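Local coordinates for protein 2-hydroxychromene-2-carboxylate isomerase (Pseudomonas putida, PDB 2IMF) that catalyses the reversible, glutathione-dependent isomerization of 2-hydroxychromene-2-carboxylate to trans-o-hydroxybenzylidenepyruvate in bacterial naphthalene degradation, at residues F93-A98 with L133-S138; A36-R41 with N85-N90; L16-L21 with A104-V109. All coordinates share one frame; numbering follows the deposited sequence.

All three contacts lie within the DsbA-like thioredoxin domain, their centres 15 to 17 Å apart. Along the chain, interaction 2 closes before interaction 1 opens, the segments of interactions 1 and 3 alternate, and both segments of interaction 2 fall between those of interaction 3. Interactions 2 and 3 join the thioredoxin part, strand 31-36 with its following helix and helix 12-28, to the helical insertion through helices 87-92 and 99-115; interaction 1 lies at the surface, between the 93-98 loop and the start of helix 137-145. Tyr105 of helix 99-115 links them, packing on Phe93 and Trp135 and probably hydrogen-bonding Met89 O through its OH. Leu39 of interaction 2 lines both ligand pockets, whereas interaction 1 lies away from them.

Interaction 1: residues F93-A98 with L133-S138; sequences FYYSGA and LGWDRS. With CXS (3-cyclohexyl-1-propylsulfonic acid), chain G.
The ring of Tyr95 leans its edge on one face of the Trp135 indole, an edge-to-face stack with the planes 59° apart. CD2 and CE2 do the touching, and CD2 of Tyr95 comes within 3.5 Å of CE3 of Trp135. Tyr95 reaches the indole because its CG stands anti to the backbone N (chi1 -168°). Beside it Ser96 packs its CB 4.0 Å from CZ2 of Trp135. Leu133 CD1, from the last residue of helix 125-133, lies over the opposite face, so the broad indole serves Tyr95 and its own chain. A 3-cyclohexyl-1-propylsulfonic acid, probably from the crystallisation liquor, bridges the segments: its sulfonate accepts from Trp135 NE1 (3.0 Å to O3) and Gly97 N (2.9 Å to O1), while its chain passes over a face of Tyr95.

Behind this shell, Phe93 O takes both the N and the OG of Ser96, the hydroxyl at 2.8 Å, which pins the turn carrying Tyr95. Gly134 ends the preceding helix in a Schellman motif, and Asp136 caps the next by accepting from Ala139 N. At this surface corner Phe140 and Phe143 of helix 137-145 pack on Tyr95, while Tyr105 of helix 99-115 lies against Trp135.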
loop_
_atom_site.group_PDB
_atom_site.type_symbol
_atom_site.label_atom_id
_atom_site.label_comp_id
_atom_site.label_asym_id
_atom_site.label_seq_id
_atom_site.Cartn_x
_atom_site.Cartn_y
_atom_site.Cartn_z
ATOM N N PHE A 93 7.700 19.183 -17.089
ATOM C CA PHE A 93 7.853 19.766 -15.769
ATOM C C PHE A 93 9.136 20.610 -15.688
ATOM O O PHE A 93 9.152 21.576 -14.960
ATOM C CB PHE A 93 7.877 18.651 -14.679
ATOM C CG PHE A 93 8.349 19.157 -13.346
ATOM C CD1 PHE A 93 7.488 19.852 -12.567
ATOM C CD2 PHE A 93 9.668 18.965 -12.901
ATOM C CE1 PHE A 93 7.893 20.429 -11.385
ATOM C CE2 PHE A 93 10.101 19.515 -11.716
ATOM C CZ PHE A 93 9.201 20.228 -10.970
ATOM N N TYR A 94 10.180 20.200 -16.362
ATOM C CA TYR A 94 11.432 20.929 -16.284
ATOM C C TYR A 94 11.434 22.243 -17.041
ATOM O O TYR A 94 12.453 22.961 -16.968
ATOM C CB TYR A 94 12.574 19.974 -16.692
ATOM C CG TYR A 94 12.622 18.839 -15.659
ATOM C CD1 TYR A 94 13.129 19.109 -14.392
ATOM C CD2 TYR A 94 12.048 17.577 -15.917
ATOM C CE1 TYR A 94 13.078 18.156 -13.365
ATOM C CE2 TYR A 94 12.008 16.604 -14.935
ATOM C CZ TYR A 94 12.472 16.924 -13.648
ATOM O OH TYR A 94 12.441 15.999 -12.627
ATOM N N TYR A 95 10.343 22.624 -17.686
ATOM C CA TYR A 95 10.235 23.992 -18.212
ATOM C C TYR A 95 9.820 24.956 -17.092
ATOM O O TYR A 95 9.974 26.139 -17.292
ATOM C CB TYR A 95 9.116 23.983 -19.256
ATOM C CG TYR A 95 9.025 25.231 -20.131
ATOM C CD1 TYR A 95 9.844 25.308 -21.242
ATOM C CD2 TYR A 95 8.054 26.241 -19.909
ATOM C CE1 TYR A 95 9.781 26.419 -22.118
ATOM C CE2 TYR A 95 7.989 27.347 -20.789
ATOM C CZ TYR A 95 8.810 27.344 -21.867
ATOM O OH TYR A 95 8.716 28.482 -22.689
ATOM N N SER A 96 9.236 24.501 -15.980
ATOM C CA SER A 96 8.646 25.400 -15.024
ATOM C C SER A 96 9.734 26.080 -14.231
ATOM O O SER A 96 10.842 25.569 -14.093
ATOM C CB SER A 96 7.657 24.657 -14.124
ATOM O OG SER A 96 8.264 23.669 -13.321
ATOM N N GLY A 97 9.399 27.277 -13.750
ATOM C CA GLY A 97 10.427 28.137 -13.114
ATOM C C GLY A 97 10.406 27.980 -11.606
ATOM O O GLY A 97 10.744 26.922 -11.067
ATOM N N ALA A 98 9.965 29.017 -10.911
ATOM C CA ALA A 98 10.006 28.971 -9.472
ATOM C C ALA A 98 8.794 28.224 -8.950
ATOM O O ALA A 98 7.959 27.729 -9.736
ATOM C CB ALA A 98 10.082 30.376 -8.890
ATOM N N LEU A 133 -1.136 28.272 -18.173
ATOM C CA LEU A 133 -0.037 28.776 -17.374
ATOM C C LEU A 133 0.492 30.111 -17.862
ATOM O O LEU A 133 1.390 30.675 -17.226
ATOM C CB LEU A 133 1.118 27.766 -17.355
ATOM C CG LEU A 133 0.727 26.453 -16.670
ATOM C CD1 LEU A 133 1.894 25.611 -16.675
ATOM C CD2 LEU A 133 0.272 26.765 -15.163
ATOM N N GLY A 134 0.042 30.585 -19.013
ATOM C CA GLY A 134 0.627 31.811 -19.559
ATOM C C GLY A 134 1.977 31.628 -20.195
ATOM O O GLY A 134 2.776 32.601 -20.219
ATOM N N TRP A 135 2.266 30.441 -20.752
ATOM C CA TRP A 135 3.492 30.140 -21.394
ATOM C C TRP A 135 3.395 30.278 -22.886
ATOM O O TRP A 135 2.295 30.360 -23.438
ATOM C CB TRP A 135 3.877 28.697 -21.095
ATOM C CG TRP A 135 4.293 28.441 -19.690
ATOM C CD1 TRP A 135 4.555 29.363 -18.686
ATOM C CD2 TRP A 135 4.604 27.152 -19.134
ATOM N NE1 TRP A 135 4.961 28.686 -17.550
ATOM C CE2 TRP A 135 5.024 27.339 -17.817
ATOM C CE3 TRP A 135 4.577 25.858 -19.647
ATOM C CZ2 TRP A 135 5.387 26.266 -16.954
ATOM C CZ3 TRP A 135 4.931 24.789 -18.801
ATOM C CH2 TRP A 135 5.362 25.008 -17.487
ATOM N N ASP A 136 4.542 30.425 -23.542
ATOM C CA ASP A 136 4.654 30.460 -24.984
ATOM C C ASP A 136 4.609 29.041 -25.536
ATOM O O ASP A 136 5.483 28.210 -25.305
ATOM C CB ASP A 136 5.981 31.172 -25.301
ATOM C CG ASP A 136 6.219 31.361 -26.788
ATOM O OD1 ASP A 136 6.299 30.410 -27.620
ATOM O OD2 ASP A 136 6.348 32.565 -27.131
ATOM N N ARG A 137 3.483 28.756 -26.192
ATOM C CA ARG A 137 3.256 27.395 -26.628
ATOM C C ARG A 137 4.377 26.863 -27.468
ATOM O O ARG A 137 4.836 25.771 -27.250
ATOM C CB ARG A 137 2.016 27.434 -27.552
ATOM C CG ARG A 137 1.698 26.071 -28.113
ATOM C CD ARG A 137 0.846 26.129 -29.439
ATOM N NE ARG A 137 1.259 27.194 -30.378
ATOM C CZ ARG A 137 2.221 27.075 -31.303
ATOM N NH1 ARG A 137 2.836 25.910 -31.529
ATOM N NH2 ARG A 137 2.534 28.158 -32.013
ATOM N N SER A 138 4.819 27.664 -28.444
ATOM C CA SER A 138 5.860 27.184 -29.335
ATOM C C SER A 138 7.207 26.927 -28.548
ATOM O O SER A 138 7.853 25.885 -28.802
ATOM C CB SER A 138 6.135 28.230 -30.430
ATOM O OG SER A 138 7.170 27.734 -31.275
HETATM S S CXS G . 7.555 30.088 -15.624
HETATM O O1 CXS G . 7.308 28.697 -15.085
HETATM O O2 CXS G . 8.428 30.798 -14.595
HETATM O O3 CXS G . 6.293 30.790 -15.845
HETATM C C1 CXS G . 8.363 29.950 -17.093
HETATM C C2 CXS G . 9.767 29.393 -17.037
HETATM C C3 CXS G . 10.332 28.965 -18.379
HETATM N N CXS G . 11.539 28.244 -18.128
HETATM C C4 CXS G . 12.366 27.728 -19.197
HETATM C C5 CXS G . 12.479 28.427 -20.540
HETATM C C6 CXS G . 13.227 27.709 -21.667
HETATM C C7 CXS G . 14.383 26.864 -21.170
HETATM C C8 CXS G . 13.957 25.942 -20.043
HETATM C C9 CXS G . 13.424 26.695 -18.849
#

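Interaction 2: residues A36-R41 with N85-N90; sequences AIDLAR and NSRRMN
The Arg87 guanidinium meets Asp38 at its edge: OD2 of the carboxylate lies near the guanidinium plane, 3.7 Å from NH1, and a water sits in that plane too. The two flat groups are turned 70° against each other, and the salt bridge is long. The water helps to span it, donating to Asp38 OD2 (2.6 Å) and accepting a weak bond from Arg87 NH1. Arg87 leaves its helix with CG anti to the backbone N, and its chain bends at chi3 (-33°) to bring NH1 round to the acid. Asp38 suits its place because it works twice. As N-cap of helix 39-46 it offers OD1 to the N atoms of Ala40 and Arg41, both weak bonds, while OD2 also pairs with Arg41 NE at 3.5 Å. The negative carboxylate probably eases the proximity of the two arginines. The helix so capped begins with Leu39, which touches both glutathione and the bound 4-(2-methoxyphenyl)-2-oxobut-3-enoic acid in this thioredoxin-like fold.

Deeper in, the small Ala36 lets the segments approach, its CB resting 3.5 Å from Asn90 O. The Asn90 amide brings ND2 to 3.6 Å from Ile37 O, but its bonds go to Phe9 N through OD1 and to Asp8 and Tyr153 through ND2. The contact joins strand 31-36 and helix 39-46 to helix 87-92, with helix 147-162 packed against Ile37 and Asp38 and strand 2-7 beside Ala36.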
loop_
_atom_site.group_PDB
_atom_site.type_symbol
_atom_site.label_atom_id
_atom_site.label_comp_id
_atom_site.label_asym_id
_atom_site.label_seq_id
_atom_site.Cartn_x
_atom_site.Cartn_y
_atom_site.Cartn_z
ATOM N N ALA A 36 9.787 15.277 -11.155
ATOM C CA ALA A 36 9.126 14.371 -12.132
ATOM C C ALA A 36 10.131 13.342 -12.586
ATOM O O ALA A 36 11.224 13.708 -13.069
ATOM C CB ALA A 36 8.578 15.138 -13.340
ATOM N N ILE A 37 9.803 12.050 -12.408
ATOM C CA ILE A 37 10.767 10.994 -12.737
ATOM C C ILE A 37 10.112 9.855 -13.479
ATOM O O ILE A 37 8.892 9.726 -13.509
ATOM C CB ILE A 37 11.468 10.357 -11.476
ATOM C CG1 ILE A 37 10.391 9.813 -10.486
ATOM C CG2 ILE A 37 12.237 11.456 -10.729
ATOM C CD1 ILE A 37 11.026 8.987 -9.314
ATOM N N ASP A 38 10.933 9.030 -14.085
ATOM C CA ASP A 38 10.452 7.926 -14.913
ATOM C C ASP A 38 10.246 6.664 -14.095
ATOM O O ASP A 38 11.237 5.918 -13.819
ATOM C CB ASP A 38 11.444 7.687 -16.058
ATOM C CG ASP A 38 10.935 6.704 -17.090
ATOM O OD1 ASP A 38 10.002 5.954 -16.890
ATOM O OD2 ASP A 38 11.584 6.583 -18.168
ATOM N N LEU A 39 8.985 6.358 -13.763
ATOM C CA LEU A 39 8.742 5.161 -12.956
ATOM C C LEU A 39 9.319 3.901 -13.605
ATOM O O LEU A 39 9.827 3.016 -12.930
ATOM C CB LEU A 39 7.242 4.962 -12.753
ATOM C CG LEU A 39 6.856 3.692 -11.966
ATOM C CD1 LEU A 39 7.480 3.685 -10.579
ATOM C CD2 LEU A 39 5.359 3.542 -11.941
ATOM N N ALA A 40 9.221 3.882 -14.948
ATOM C CA ALA A 40 9.604 2.623 -15.592
ATOM C C ALA A 40 11.050 2.410 -15.376
ATOM O O ALA A 40 11.536 1.290 -15.123
ATOM C CB ALA A 40 9.334 2.643 -17.110
ATOM N N ARG A 41 11.830 3.469 -15.470
ATOM C CA ARG A 41 13.242 3.343 -15.248
ATOM C C ARG A 41 13.592 3.004 -13.797
ATOM O O ARG A 41 14.491 2.209 -13.500
ATOM C CB ARG A 41 13.952 4.638 -15.637
ATOM C CG ARG A 41 14.786 4.569 -16.856
ATOM C CD ARG A 41 15.104 6.025 -17.211
ATOM N NE ARG A 41 15.072 6.242 -18.650
ATOM C CZ ARG A 41 16.112 6.692 -19.339
ATOM N NH1 ARG A 41 17.234 6.983 -18.690
ATOM N NH2 ARG A 41 16.023 6.863 -20.661
ATOM N N ASN A 85 1.094 7.108 -21.206
ATOM C CA ASN A 85 2.286 7.617 -21.876
ATOM C C ASN A 85 2.647 9.033 -21.394
ATOM O O ASN A 85 2.482 10.032 -22.090
ATOM C CB ASN A 85 2.090 7.627 -23.399
ATOM C CG ASN A 85 1.791 6.227 -23.926
ATOM O OD1 ASN A 85 2.242 5.240 -23.353
ATOM N ND2 ASN A 85 0.967 6.137 -24.972
ATOM N N SER A 86 3.237 9.056 -20.205
ATOM C CA SER A 86 3.492 10.274 -19.457
ATOM C C SER A 86 4.840 10.901 -19.749
ATOM O O SER A 86 5.134 11.935 -19.168
ATOM C CB SER A 86 3.454 9.909 -17.968
ATOM O OG SER A 86 4.378 8.834 -17.760
ATOM N N ARG A 87 5.638 10.369 -20.679
ATOM C CA ARG A 87 6.998 10.894 -20.826
ATOM C C ARG A 87 7.038 12.357 -21.194
ATOM O O ARG A 87 7.795 13.130 -20.583
ATOM C CB ARG A 87 7.693 10.118 -21.940
ATOM C CG ARG A 87 9.127 10.642 -22.244
ATOM C CD ARG A 87 9.896 9.849 -23.357
ATOM N NE ARG A 87 9.609 8.420 -23.440
ATOM C CZ ARG A 87 10.047 7.469 -22.607
ATOM N NH1 ARG A 87 10.804 7.772 -21.554
ATOM N NH2 ARG A 87 9.702 6.197 -22.827
ATOM N N ARG A 88 6.242 12.797 -22.166
ATOM C CA ARG A 88 6.308 14.184 -22.609
ATOM C C ARG A 88 5.964 15.159 -21.496
ATOM O O ARG A 88 6.648 16.163 -21.284
ATOM C CB ARG A 88 5.395 14.373 -23.844
ATOM C CG ARG A 88 4.994 15.822 -24.174
ATOM C CD ARG A 88 4.609 16.062 -25.667
ATOM N NE ARG A 88 3.351 15.428 -26.084
ATOM C CZ ARG A 88 3.095 14.947 -27.298
ATOM N NH1 ARG A 88 3.997 15.007 -28.277
ATOM N NH2 ARG A 88 1.920 14.388 -27.539
ATOM N N MET A 89 4.853 14.873 -20.768
ATOM C CA MET A 89 4.476 15.778 -19.716
ATOM C C MET A 89 5.435 15.733 -18.530
ATOM O O MET A 89 5.589 16.757 -17.838
ATOM C CB MET A 89 2.997 15.712 -19.301
ATOM C CG MET A 89 2.001 15.864 -20.470
ATOM S SD MET A 89 2.186 17.319 -21.499
ATOM C CE MET A 89 1.625 18.613 -20.410
ATOM N N ASN A 90 5.995 14.567 -18.251
ATOM C CA ASN A 90 7.029 14.516 -17.185
ATOM C C ASN A 90 8.222 15.444 -17.544
ATOM O O ASN A 90 8.727 16.187 -16.698
ATOM C CB ASN A 90 7.542 13.062 -17.044
ATOM C CG ASN A 90 6.600 12.112 -16.321
ATOM O OD1 ASN A 90 5.608 12.514 -15.729
ATOM N ND2 ASN A 90 6.957 10.827 -16.393
HETATM O O HOH W 1 10.836 4.786 -19.827
#

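Interaction 3: residues L16-L21 with A104-V109; sequences LANQRL and AYVNVV. With PO4 (phosphate ion), chain D.
Asn18 reaches from helix 12-28 to Val106 and Asn107 on helix 99-115. Its CB points toward the other helix, and CG, anti to the backbone N (chi1 -179°), reaches the interface, where this atom lies 3.7 Å from Val106 CG1. At the tip the two atoms part company. OD1 rests against the same methyl, 3.4 Å from Val106 CG1, whereas ND2 donates to Asn107 OD1 at 2.9 Å. That bond is nearly straight, 161° at the hydrogen, and arrives in the plane of the acceptor's carbonyl, although Asn107 OD1 lies a little out of the amide plane of Asn18. The amide planes themselves stand 48° apart.

In this thioredoxin-like fold, helix 12-28 follows the first strand of the sheet, and helix 99-115 belongs to the helical insertion; Phe5 of strand 2-7 touches Asn18 and Phe7 touches Val106. An asparagine suits the buried seam because it can spend its N-H across it. Around the other side of helix 12-28, the extended Arg20 holds a phosphate ion, probably from the crystallisation liquor, NH1 donating to O4 and NH2 to O2, both at 3.0 Å, while its NE pairs with Glu188.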
loop_
_atom_site.group_PDB
_atom_site.type_symbol
_atom_site.label_atom_id
_atom_site.label_comp_id
_atom_site.label_asym_id
_atom_site.label_seq_id
_atom_site.Cartn_x
_atom_site.Cartn_y
_atom_site.Cartn_z
ATOM N N LEU A 16 -3.331 11.550 -6.366
ATOM C CA LEU A 16 -3.924 11.707 -5.026
ATOM C C LEU A 16 -2.915 12.399 -4.078
ATOM O O LEU A 16 -3.238 13.347 -3.344
ATOM C CB LEU A 16 -4.235 10.357 -4.440
ATOM C CG LEU A 16 -5.426 9.643 -5.123
ATOM C CD1 LEU A 16 -5.517 8.213 -4.621
ATOM C CD2 LEU A 16 -6.778 10.411 -4.841
ATOM N N ALA A 17 -1.672 11.916 -4.037
ATOM C CA ALA A 17 -0.646 12.539 -3.183
ATOM C C ALA A 17 -0.426 13.988 -3.521
ATOM O O ALA A 17 -0.262 14.819 -2.593
ATOM C CB ALA A 17 0.680 11.747 -3.247
ATOM N N ASN A 18 -0.373 14.330 -4.803
ATOM C CA ASN A 18 -0.185 15.725 -5.130
ATOM C C ASN A 18 -1.324 16.565 -4.638
ATOM O O ASN A 18 -1.031 17.664 -4.178
ATOM C CB ASN A 18 -0.041 15.868 -6.646
ATOM C CG ASN A 18 0.175 17.278 -7.044
ATOM O OD1 ASN A 18 1.170 17.869 -6.654
ATOM N ND2 ASN A 18 -0.816 17.863 -7.707
ATOM N N GLN A 19 -2.551 16.081 -4.726
ATOM C CA GLN A 19 -3.699 16.892 -4.226
ATOM C C GLN A 19 -3.503 17.170 -2.735
ATOM O O GLN A 19 -3.708 18.312 -2.280
ATOM C CB GLN A 19 -5.005 16.068 -4.429
ATOM C CG GLN A 19 -6.327 16.580 -3.707
ATOM C CD GLN A 19 -6.802 17.901 -4.251
ATOM O OE1 GLN A 19 -6.465 18.305 -5.363
ATOM N NE2 GLN A 19 -7.618 18.577 -3.466
ATOM N N ARG A 20 -3.117 16.144 -1.962
ATOM C CA ARG A 20 -3.066 16.321 -0.512
ATOM C C ARG A 20 -1.876 17.175 -0.198
ATOM O O ARG A 20 -1.987 18.094 0.641
ATOM C CB ARG A 20 -2.952 14.950 0.130
ATOM C CG ARG A 20 -2.625 14.932 1.627
ATOM C CD ARG A 20 -3.193 13.671 2.117
ATOM N NE ARG A 20 -3.011 13.419 3.565
ATOM C CZ ARG A 20 -3.523 12.354 4.179
ATOM N NH1 ARG A 20 -4.206 11.394 3.514
ATOM N NH2 ARG A 20 -3.242 12.183 5.463
ATOM N N LEU A 21 -0.717 16.985 -0.832
ATOM C CA LEU A 21 0.437 17.846 -0.612
ATOM C C LEU A 21 0.163 19.283 -0.984
ATOM O O LEU A 21 0.642 20.185 -0.281
ATOM C CB LEU A 21 1.672 17.353 -1.346
ATOM C CG LEU A 21 2.177 16.030 -0.774
ATOM C CD1 LEU A 21 3.084 15.363 -1.864
ATOM C CD2 LEU A 21 3.021 16.338 0.513
ATOM N N ALA A 104 2.056 24.928 -10.058
ATOM C CA ALA A 104 0.940 25.159 -10.949
ATOM C C ALA A 104 0.971 24.166 -12.126
ATOM O O ALA A 104 -0.065 23.624 -12.476
ATOM C CB ALA A 104 0.933 26.586 -11.475
ATOM N N TYR A 105 2.155 23.971 -12.688
ATOM C CA TYR A 105 2.291 22.971 -13.789
ATOM C C TYR A 105 1.853 21.591 -13.286
ATOM O O TYR A 105 1.022 20.922 -13.902
ATOM C CB TYR A 105 3.688 22.898 -14.314
ATOM C CG TYR A 105 3.916 21.907 -15.439
ATOM C CD1 TYR A 105 3.585 22.224 -16.736
ATOM C CD2 TYR A 105 4.321 20.647 -15.129
ATOM C CE1 TYR A 105 3.823 21.308 -17.758
ATOM C CE2 TYR A 105 4.557 19.722 -16.096
ATOM C CZ TYR A 105 4.275 20.060 -17.446
ATOM O OH TYR A 105 4.524 19.171 -18.448
ATOM N N VAL A 106 2.387 21.148 -12.161
ATOM C CA VAL A 106 2.081 19.810 -11.674
ATOM C C VAL A 106 0.578 19.726 -11.425
ATOM O O VAL A 106 -0.048 18.699 -11.776
ATOM C CB VAL A 106 2.942 19.520 -10.446
ATOM C CG1 VAL A 106 2.479 18.223 -9.797
ATOM C CG2 VAL A 106 4.404 19.443 -10.858
ATOM N N ASN A 107 -0.052 20.745 -10.801
ATOM C CA ASN A 107 -1.462 20.694 -10.566
ATOM C C ASN A 107 -2.298 20.650 -11.837
ATOM O O ASN A 107 -3.226 19.870 -11.954
ATOM C CB ASN A 107 -1.873 21.927 -9.689
ATOM C CG ASN A 107 -1.356 21.855 -8.251
ATOM O OD1 ASN A 107 -1.001 20.787 -7.743
ATOM N ND2 ASN A 107 -1.279 23.019 -7.595
ATOM N N VAL A 108 -1.965 21.506 -12.781
ATOM C CA VAL A 108 -2.780 21.550 -13.992
ATOM C C VAL A 108 -2.657 20.230 -14.776
ATOM O O VAL A 108 -3.668 19.696 -15.254
ATOM C CB VAL A 108 -2.257 22.726 -14.885
ATOM C CG1 VAL A 108 -2.733 22.609 -16.313
ATOM C CG2 VAL A 108 -2.663 24.108 -14.257
ATOM N N VAL A 109 -1.448 19.661 -14.855
ATOM C CA VAL A 109 -1.269 18.439 -15.635
ATOM C C VAL A 109 -1.956 17.274 -14.911
ATOM O O VAL A 109 -2.668 16.463 -15.524
ATOM C CB VAL A 109 0.192 18.125 -15.920
ATOM C CG1 VAL A 109 0.379 16.776 -16.611
ATOM C CG2 VAL A 109 0.808 19.220 -16.781
HETATM P P PO4 D . -5.312 9.033 6.165
HETATM O O1 PO4 D . -6.464 8.288 6.867
HETATM O O2 PO4 D . -4.834 10.164 7.075
HETATM O O3 PO4 D . -4.269 8.076 5.639
HETATM O O4 PO4 D . -6.048 9.597 5.001
#